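Local coordinates for aldo-keto reductase AKR14A1 (Escherichia coli k-12, PDB 4AST) that catalyses the NAD(P)H-dependent reduction of aldehydes and ketones to alcohols, as an aldo-keto reductase of the AKR14 family, at the interface of chains A and B and the interface of chains A and C. Coordinates in Å, arbitrary orientation; residue numbers count along the deposited sequence, not the author numbering. Chains: chain A/B/C, Aldo-keto reductase AKR14A1.

Contact 1, between chains A and B, lies about 31 Å from contact 2 and 28 Å from contact 3, measured between the centres of their C-alpha atoms. Contacts 2 and 3, about 12 Å apart, belong to one two-fold interface: A:His38, A:Val39 and A:Pro69 meet C:Glu43 and C:Arg46 in contact 2, and the chains exchange roles in contact 3, which adds helix 72-84 of both chains. In contact 1 different residues of A and B meet, and the A-B interface is not an exact two-fold. Two kinds of face suit the eight-copy deposited assembly, although coordinates alone do not prove the state in solution.

Contact 1: the interface of chains A and B. Residues chain A 22-26, 58, 93, 164; chain B 107, 112, 114.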
loop_
_atom_site.group_PDB
_atom_site.type_symbol
_atom_site.label_atom_id
_atom_site.label_comp_id
_atom_site.label_asym_id
_atom_site.label_seq_id
_atom_site.Cartn_x
_atom_site.Cartn_y
_atom_site.Cartn_z
ATOM N N GLY A 22 -25.117 22.598 15.651
ATOM C CA GLY A 22 -25.547 22.861 14.285
ATOM C C GLY A 22 -25.948 21.598 13.565
ATOM O O GLY A 22 -26.229 21.642 12.355
ATOM N N LEU A 23 -25.998 20.469 14.304
ATOM C CA LEU A 23 -26.315 19.193 13.718
ATOM C C LEU A 23 -27.787 18.926 13.777
ATOM O O LEU A 23 -28.367 18.878 14.859
ATOM C CB LEU A 23 -25.592 18.072 14.428
ATOM C CG LEU A 23 -25.610 16.671 13.755
ATOM C CD1 LEU A 23 -24.719 16.741 12.516
ATOM C CD2 LEU A 23 -25.127 15.537 14.677
ATOM N N ARG A 24 -28.392 18.734 12.617
ATOM C CA ARG A 24 -29.803 18.468 12.535
ATOM C C ARG A 24 -30.074 16.997 12.354
ATOM O O ARG A 24 -29.656 16.398 11.373
ATOM C CB ARG A 24 -30.390 19.240 11.352
ATOM C CG ARG A 24 -30.134 20.760 11.421
ATOM C CD ARG A 24 -30.260 21.452 10.072
ATOM N NE ARG A 24 -31.658 21.459 9.714
ATOM C CZ ARG A 24 -32.125 21.646 8.485
ATOM N NH1 ARG A 24 -31.306 21.801 7.440
ATOM N NH2 ARG A 24 -33.430 21.656 8.296
ATOM N N LEU A 25 -30.731 16.401 13.326
ATOM C CA LEU A 25 -31.150 15.019 13.217
ATOM C C LEU A 25 -32.542 14.935 12.625
ATOM O O LEU A 25 -33.385 15.842 12.814
ATOM C CB LEU A 25 -31.117 14.389 14.592
ATOM C CG LEU A 25 -29.718 14.356 15.292
ATOM C CD1 LEU A 25 -29.735 13.607 16.650
ATOM C CD2 LEU A 25 -28.581 13.805 14.463
ATOM N N PRO A 26 -32.848 13.838 11.936
ATOM C CA PRO A 26 -34.241 13.685 11.551
ATOM C C PRO A 26 -35.088 13.405 12.788
ATOM O O PRO A 26 -34.558 12.813 13.775
ATOM C CB PRO A 26 -34.222 12.429 10.714
ATOM C CG PRO A 26 -33.115 11.613 11.373
ATOM C CD PRO A 26 -32.070 12.626 11.700
ATOM N N THR A 58 -31.828 10.091 8.090
ATOM C CA THR A 58 -30.428 10.177 7.836
ATOM C C THR A 58 -29.580 9.703 8.976
ATOM O O THR A 58 -28.340 9.716 8.894
ATOM C CB THR A 58 -30.061 11.621 7.588
ATOM O OG1 THR A 58 -30.440 12.425 8.733
ATOM C CG2 THR A 58 -30.722 12.097 6.262
ATOM N N ILE A 93 -25.666 10.240 9.475
ATOM C CA ILE A 93 -25.106 10.325 10.796
ATOM C C ILE A 93 -25.144 8.917 11.401
ATOM O O ILE A 93 -26.191 8.337 11.567
ATOM C CB ILE A 93 -25.904 11.285 11.690
ATOM C CG1 ILE A 93 -25.912 12.720 11.119
ATOM C CG2 ILE A 93 -25.299 11.210 13.075
ATOM C CD1 ILE A 93 -24.558 13.352 11.084
ATOM N N TYR A 164 -18.467 13.753 17.089
ATOM C CA TYR A 164 -19.146 14.210 18.296
ATOM C C TYR A 164 -19.312 13.088 19.272
ATOM O O TYR A 164 -19.239 11.903 18.880
ATOM C CB TYR A 164 -20.588 14.644 17.979
ATOM C CG TYR A 164 -20.831 15.722 16.924
ATOM C CD1 TYR A 164 -20.897 17.075 17.275
ATOM C CD2 TYR A 164 -21.045 15.385 15.594
ATOM C CE1 TYR A 164 -21.154 18.008 16.324
ATOM C CE2 TYR A 164 -21.344 16.333 14.633
ATOM C CZ TYR A 164 -21.400 17.643 15.014
ATOM O OH TYR A 164 -21.640 18.617 14.055
ATOM N N TYR B 107 -26.779 17.943 6.105
ATOM C CA TYR B 107 -25.364 18.062 6.411
ATOM C C TYR B 107 -24.560 18.676 5.267
ATOM O O TYR B 107 -23.342 18.758 5.362
ATOM C CB TYR B 107 -24.821 16.675 6.825
ATOM C CG TYR B 107 -25.837 15.973 7.732
ATOM C CD1 TYR B 107 -26.250 16.571 8.878
ATOM C CD2 TYR B 107 -26.416 14.782 7.352
ATOM C CE1 TYR B 107 -27.209 15.995 9.670
ATOM C CE2 TYR B 107 -27.389 14.161 8.140
ATOM C CZ TYR B 107 -27.809 14.777 9.289
ATOM O OH TYR B 107 -28.785 14.209 10.079
ATOM N N SER B 112 -21.863 23.510 10.452
ATOM C CA SER B 112 -21.699 22.459 11.425
ATOM C C SER B 112 -20.358 21.749 11.273
ATOM O O SER B 112 -19.702 21.793 10.232
ATOM C CB SER B 112 -22.816 21.441 11.286
ATOM O OG SER B 112 -22.700 20.715 10.102
ATOM N N LYS B 114 -19.933 18.608 11.304
ATOM C CA LYS B 114 -20.153 17.533 10.325
ATOM C C LYS B 114 -19.839 18.008 8.924
ATOM O O LYS B 114 -19.085 17.367 8.198
ATOM C CB LYS B 114 -21.595 17.038 10.391
ATOM C CG LYS B 114 -22.052 16.125 9.261
ATOM C CD LYS B 114 -21.348 14.762 9.258
ATOM C CE LYS B 114 -22.066 13.789 8.285
ATOM N NZ LYS B 114 -21.533 12.432 8.392
#
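With CG of B:Tyr107 roughly anti to its carbonyl carbon (chi1 -41°), the phenol points into chain A, where A:Ile93, its CG1 anti to the carbonyl carbon (chi1 -61°), brings its ethyl branch over one ring face. A:Ile93 CG1 lies 3.8 Å from the ring centroid of B:Tyr107, a CH-pi contact, and CD1 stands above the ring centre. At the ring tip, B:Tyr107 OH donates to the backbone oxygen A:Arg24 O at 2.7 Å; it lies in the carbonyl plane, with a C=O...donor angle of 154°. The same hydroxyl is 2.8 Å from A:Thr58 OG1, a hydrogen bond of undecided direction, so two bonds fix the phenol tip. A:Leu23 CD1, on the same ring face as A:Ile93 CG1, touches both B:Lys114 CB (3.8 Å) and B:Tyr107 CE1 (3.9 Å). B:Lys114 slides past A:Ile93 in the opposite direction, B:Lys114 CE 3.8 Å from A:Ile93 CD1. B:Lys114 N donates to the phenol oxygen A:Tyr164 OH at 3.2 Å. In the (beta/alpha)8 barrel, A:Ile93, A:Thr58 and A:Tyr164 lie at or just before strand starts, at the N-terminal end, which the hairpin of strands 15-17 and 24-26 covers; chain B contributes a loop and the start of helix 113-127.

Contact 2: the interface of chains A and C. Residues chain A 38-41, 69; chain C 41-43, 46.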
loop_
_atom_site.group_PDB
_atom_site.type_symbol
_atom_site.label_atom_id
_atom_site.label_comp_id
_atom_site.label_asym_id
_atom_site.label_seq_id
_atom_site.Cartn_x
_atom_site.Cartn_y
_atom_site.Cartn_z
ATOM N N HIS A 38 -26.894 -11.410 12.401
ATOM C CA HIS A 38 -26.643 -12.495 11.468
ATOM C C HIS A 38 -27.762 -13.500 11.504
ATOM O O HIS A 38 -27.821 -14.375 10.665
ATOM C CB HIS A 38 -25.314 -13.152 11.755
ATOM C CG HIS A 38 -24.098 -12.299 11.387
ATOM N ND1 HIS A 38 -24.108 -11.391 10.372
ATOM C CD2 HIS A 38 -22.785 -12.318 11.871
ATOM C CE1 HIS A 38 -22.872 -10.842 10.231
ATOM N NE2 HIS A 38 -22.062 -11.404 11.130
ATOM N N VAL A 39 -28.696 -13.370 12.444
ATOM C CA VAL A 39 -29.882 -14.241 12.460
ATOM C C VAL A 39 -30.965 -13.785 11.474
ATOM O O VAL A 39 -31.927 -14.516 11.250
ATOM C CB VAL A 39 -30.492 -14.360 13.889
ATOM C CG1 VAL A 39 -29.509 -15.007 14.876
ATOM C CG2 VAL A 39 -30.865 -12.969 14.433
ATOM N N ASN A 40 -30.821 -12.573 10.917
ATOM C CA ASN A 40 -31.767 -11.986 9.971
ATOM C C ASN A 40 -31.144 -11.929 8.567
ATOM O O ASN A 40 -29.935 -11.669 8.417
ATOM C CB ASN A 40 -32.128 -10.540 10.407
ATOM C CG ASN A 40 -32.525 -10.423 11.901
ATOM O OD1 ASN A 40 -31.694 -10.096 12.805
ATOM N ND2 ASN A 40 -33.779 -10.707 12.170
ATOM N N ALA A 41 -31.977 -12.106 7.548
ATOM C CA ALA A 41 -31.538 -12.142 6.167
ATOM C C ALA A 41 -31.045 -10.758 5.750
ATOM O O ALA A 41 -31.726 -9.775 6.001
ATOM C CB ALA A 41 -32.673 -12.542 5.248
ATOM N N PRO A 69 -25.462 -12.209 16.556
ATOM C CA PRO A 69 -24.644 -12.072 17.724
ATOM C C PRO A 69 -23.952 -10.716 17.804
ATOM O O PRO A 69 -24.029 -9.906 16.865
ATOM C CB PRO A 69 -23.639 -13.205 17.593
ATOM C CG PRO A 69 -23.626 -13.560 16.137
ATOM C CD PRO A 69 -24.790 -12.922 15.472
ATOM N N ALA C 41 -30.285 -16.387 6.312
ATOM C CA ALA C 41 -29.550 -15.836 7.453
ATOM C C ALA C 41 -28.149 -16.419 7.529
ATOM O O ALA C 41 -27.953 -17.634 7.316
ATOM C CB ALA C 41 -30.307 -16.110 8.731
ATOM N N LEU C 42 -27.166 -15.567 7.782
ATOM C CA LEU C 42 -25.782 -16.011 7.766
ATOM C C LEU C 42 -25.505 -17.067 8.825
ATOM O O LEU C 42 -24.665 -17.923 8.605
ATOM C CB LEU C 42 -24.813 -14.832 7.917
ATOM C CG LEU C 42 -23.318 -15.123 7.710
ATOM C CD1 LEU C 42 -23.042 -15.436 6.257
ATOM C CD2 LEU C 42 -22.431 -13.993 8.189
ATOM N N GLU C 43 -26.178 -17.016 9.960
ATOM C CA GLU C 43 -25.888 -17.993 11.009
ATOM C C GLU C 43 -26.209 -19.422 10.597
ATOM O O GLU C 43 -25.539 -20.339 10.993
ATOM C CB GLU C 43 -26.558 -17.653 12.351
ATOM C CG GLU C 43 -25.834 -16.507 13.105
ATOM C CD GLU C 43 -24.340 -16.744 13.473
ATOM O OE1 GLU C 43 -24.056 -17.714 14.223
ATOM O OE2 GLU C 43 -23.457 -15.939 13.058
ATOM N N ARG C 46 -23.512 -20.427 8.440
ATOM C CA ARG C 46 -22.287 -20.724 9.163
ATOM C C ARG C 46 -22.293 -22.149 9.666
ATOM O O ARG C 46 -21.280 -22.845 9.581
ATOM C CB ARG C 46 -22.127 -19.793 10.339
ATOM C CG ARG C 46 -20.873 -20.030 11.140
ATOM C CD ARG C 46 -20.881 -19.220 12.429
ATOM N NE ARG C 46 -21.134 -17.806 12.181
ATOM C CZ ARG C 46 -20.228 -16.955 11.723
ATOM N NH1 ARG C 46 -18.999 -17.374 11.366
ATOM N NH2 ARG C 46 -20.556 -15.684 11.577
#
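A:His38 O faces the first turn of helix 42-54 of chain C, the first helix of this aldo-keto reductase barrel. Backbone bonding comes first: A:His38 O accepts from C:Glu43 N at 3.2 Å, the donor standing 41° out of the carbonyl plane and not on a lone pair. Through this bond the oxygen caps the N-terminal end of the helix from the other subunit, and the helix dipole may strengthen the attraction. C:Leu42 N is equally near, but its N-H points well away, a poorly aligned second donor. Apolar packing flanks this cap. C:Leu42, its CG anti to the backbone N (chi1 -171°), runs alongside A:His38 in the same direction and sets CD2 over the centre of the imidazole face, 3.7 Å from the ring centroid of A:His38. The C:Glu43 chain, bent at chi2, lies against the histidine, its CG 3.7 Å from A:His38 CB, and meets A:Pro69 tip to tip. Separately, the methyl C:Ala41 CB is set against the carbonyl oxygen A:Val39 O at 3.4 Å. Charge pairing is within chain C: C:Arg46 NE (3.1 Å) and NH2 hold C:Glu43 OE2 side-on. Both nitrogens reach that oxygen from the same face of the carboxylate plane, fixing the acid beside A:His38, whose ring is tilted only 14° from the carboxylate.

Contact 3: the interface of chains A and C. Residues chain A 43, 46, 79, 83; chain C 38-39, 69, 75.
The methylene A:Glu43 CG packs on C:His38 CB at 3.6 Å, where helix 42-54 of one aldo-keto reductase barrel meets a loop of its two-fold partner. At the border of this small apolar centre the ring of C:Pro69, which follows a cis peptide bond, abuts the carboxylate end of A:Glu43 tip to tip, C:Pro69 CG 3.8 Å from A:Glu43 OE2. The bend of the A:Glu43 chain at chi2 (-60°) folds its carboxylate back beside the histidine, the two planes only 13° apart. Next to this packing, the bond from A:Glu43 N to C:His38 O is the two-fold twin of the helix cap in contact 2. Farther out, A:Arg46 joins two acids of its own chain. Its NE and NH2 grip A:Glu43 OE2 side-on, while NH1 and NH2 close end-on upon A:Glu83 OE1, NH2 at 2.9 Å. All these partners lie close to the guanidinium plane, and the edge of that group, turned 47° from the imidazole, also meets C:His38 CD2. The histidine ring is held in turn from its own chain: C:His38 NE2 donates to C:Glu75 OE1 at 2.8 Å, nearly in the ring plane. Helix 72-84 of both chains forms the rim, where C:Glu75 OE1 is 3.6 Å from A:Glu83 OE2. If both acids are charged they would repel, and A:Arg79 might offset this, but it is poorly ordered, its placement is doubtful, and its bonds to C:Glu75 OE1 and A:Glu83 OE2 are weak.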
loop_
_atom_site.group_PDB
_atom_site.type_symbol
_atom_site.label_atom_id
_atom_site.label_comp_id
_atom_site.label_asym_id
_atom_site.label_seq_id
_atom_site.Cartn_x
_atom_site.Cartn_y
_atom_site.Cartn_z
ATOM N N GLU A 43 -31.159 -9.390 2.915
ATOM C CA GLU A 43 -32.010 -8.689 1.950
ATOM C C GLU A 43 -33.098 -7.879 2.627
ATOM O O GLU A 43 -33.438 -6.809 2.147
ATOM C CB GLU A 43 -32.605 -9.609 0.858
ATOM C CG GLU A 43 -31.600 -10.019 -0.259
ATOM C CD GLU A 43 -30.969 -8.869 -1.072
ATOM O OE1 GLU A 43 -31.720 -8.119 -1.732
ATOM O OE2 GLU A 43 -29.712 -8.698 -1.064
ATOM N N ARG A 46 -31.303 -4.862 3.850
ATOM C CA ARG A 46 -31.057 -3.919 2.759
ATOM C C ARG A 46 -32.247 -3.056 2.461
ATOM O O ARG A 46 -32.114 -1.839 2.316
ATOM C CB ARG A 46 -30.720 -4.664 1.480
ATOM C CG ARG A 46 -30.402 -3.739 0.335
ATOM C CD ARG A 46 -30.264 -4.525 -1.001
ATOM N NE ARG A 46 -29.311 -5.622 -0.911
ATOM C CZ ARG A 46 -27.987 -5.482 -0.838
ATOM N NH1 ARG A 46 -27.421 -4.286 -0.872
ATOM N NH2 ARG A 46 -27.220 -6.565 -0.733
ATOM N N ARG A 79 -21.436 -3.555 5.558
ATOM C CA ARG A 79 -21.534 -4.160 4.256
ATOM C C ARG A 79 -22.561 -3.437 3.408
ATOM O O ARG A 79 -22.269 -3.092 2.264
ATOM C CB ARG A 79 -21.889 -5.630 4.374
ATOM C CG ARG A 79 -22.130 -6.244 3.007
ATOM C CD ARG A 79 -22.407 -7.762 3.083
ATOM N NE ARG A 79 -21.870 -8.423 1.902
ATOM C CZ ARG A 79 -20.733 -9.117 1.877
ATOM N NH1 ARG A 79 -20.004 -9.326 2.980
ATOM N NH2 ARG A 79 -20.328 -9.618 0.714
ATOM N N GLU A 83 -22.015 -1.192 -0.116
ATOM C CA GLU A 83 -22.664 -1.585 -1.379
ATOM C C GLU A 83 -23.617 -0.509 -1.875
ATOM O O GLU A 83 -23.566 -0.150 -3.032
ATOM C CB GLU A 83 -23.424 -2.928 -1.298
ATOM C CG GLU A 83 -22.579 -4.174 -0.977
ATOM C CD GLU A 83 -23.413 -5.457 -0.764
ATOM O OE1 GLU A 83 -24.606 -5.430 -1.130
ATOM O OE2 GLU A 83 -22.866 -6.497 -0.287
ATOM N N HIS C 38 -28.300 -13.944 -0.009
ATOM C CA HIS C 38 -28.628 -12.884 0.937
ATOM C C HIS C 38 -30.039 -13.013 1.454
ATOM O O HIS C 38 -30.391 -12.327 2.398
ATOM C CB HIS C 38 -28.383 -11.528 0.308
ATOM C CG HIS C 38 -26.922 -11.199 0.124
ATOM N ND1 HIS C 38 -25.918 -11.712 0.943
ATOM C CD2 HIS C 38 -26.292 -10.358 -0.790
ATOM C CE1 HIS C 38 -24.744 -11.204 0.544
ATOM N NE2 HIS C 38 -24.971 -10.376 -0.508
ATOM N N VAL C 39 -30.857 -13.918 0.879
ATOM C CA VAL C 39 -32.216 -14.152 1.424
ATOM C C VAL C 39 -32.215 -15.073 2.640
ATOM O O VAL C 39 -33.247 -15.239 3.276
ATOM C CB VAL C 39 -33.215 -14.693 0.356
ATOM C CG1 VAL C 39 -33.335 -13.765 -0.858
ATOM C CG2 VAL C 39 -32.885 -16.110 -0.056
ATOM N N PRO C 69 -29.480 -13.035 -4.222
ATOM C CA PRO C 69 -29.312 -12.710 -5.613
ATOM C C PRO C 69 -27.967 -13.166 -6.150
ATOM O O PRO C 69 -27.073 -13.579 -5.367
ATOM C CB PRO C 69 -29.447 -11.150 -5.642
ATOM C CG PRO C 69 -29.172 -10.680 -4.272
ATOM C CD PRO C 69 -29.227 -11.877 -3.339
ATOM N N GLU C 75 -20.127 -14.240 -2.087
ATOM C CA GLU C 75 -19.855 -13.243 -1.039
ATOM C C GLU C 75 -19.996 -13.836 0.359
ATOM O O GLU C 75 -19.123 -13.642 1.207
ATOM C CB GLU C 75 -20.828 -12.052 -1.139
ATOM C CG GLU C 75 -20.447 -10.985 -2.158
ATOM C CD GLU C 75 -21.600 -10.056 -2.574
ATOM O OE1 GLU C 75 -22.519 -9.771 -1.769
ATOM O OE2 GLU C 75 -21.601 -9.627 -3.750
#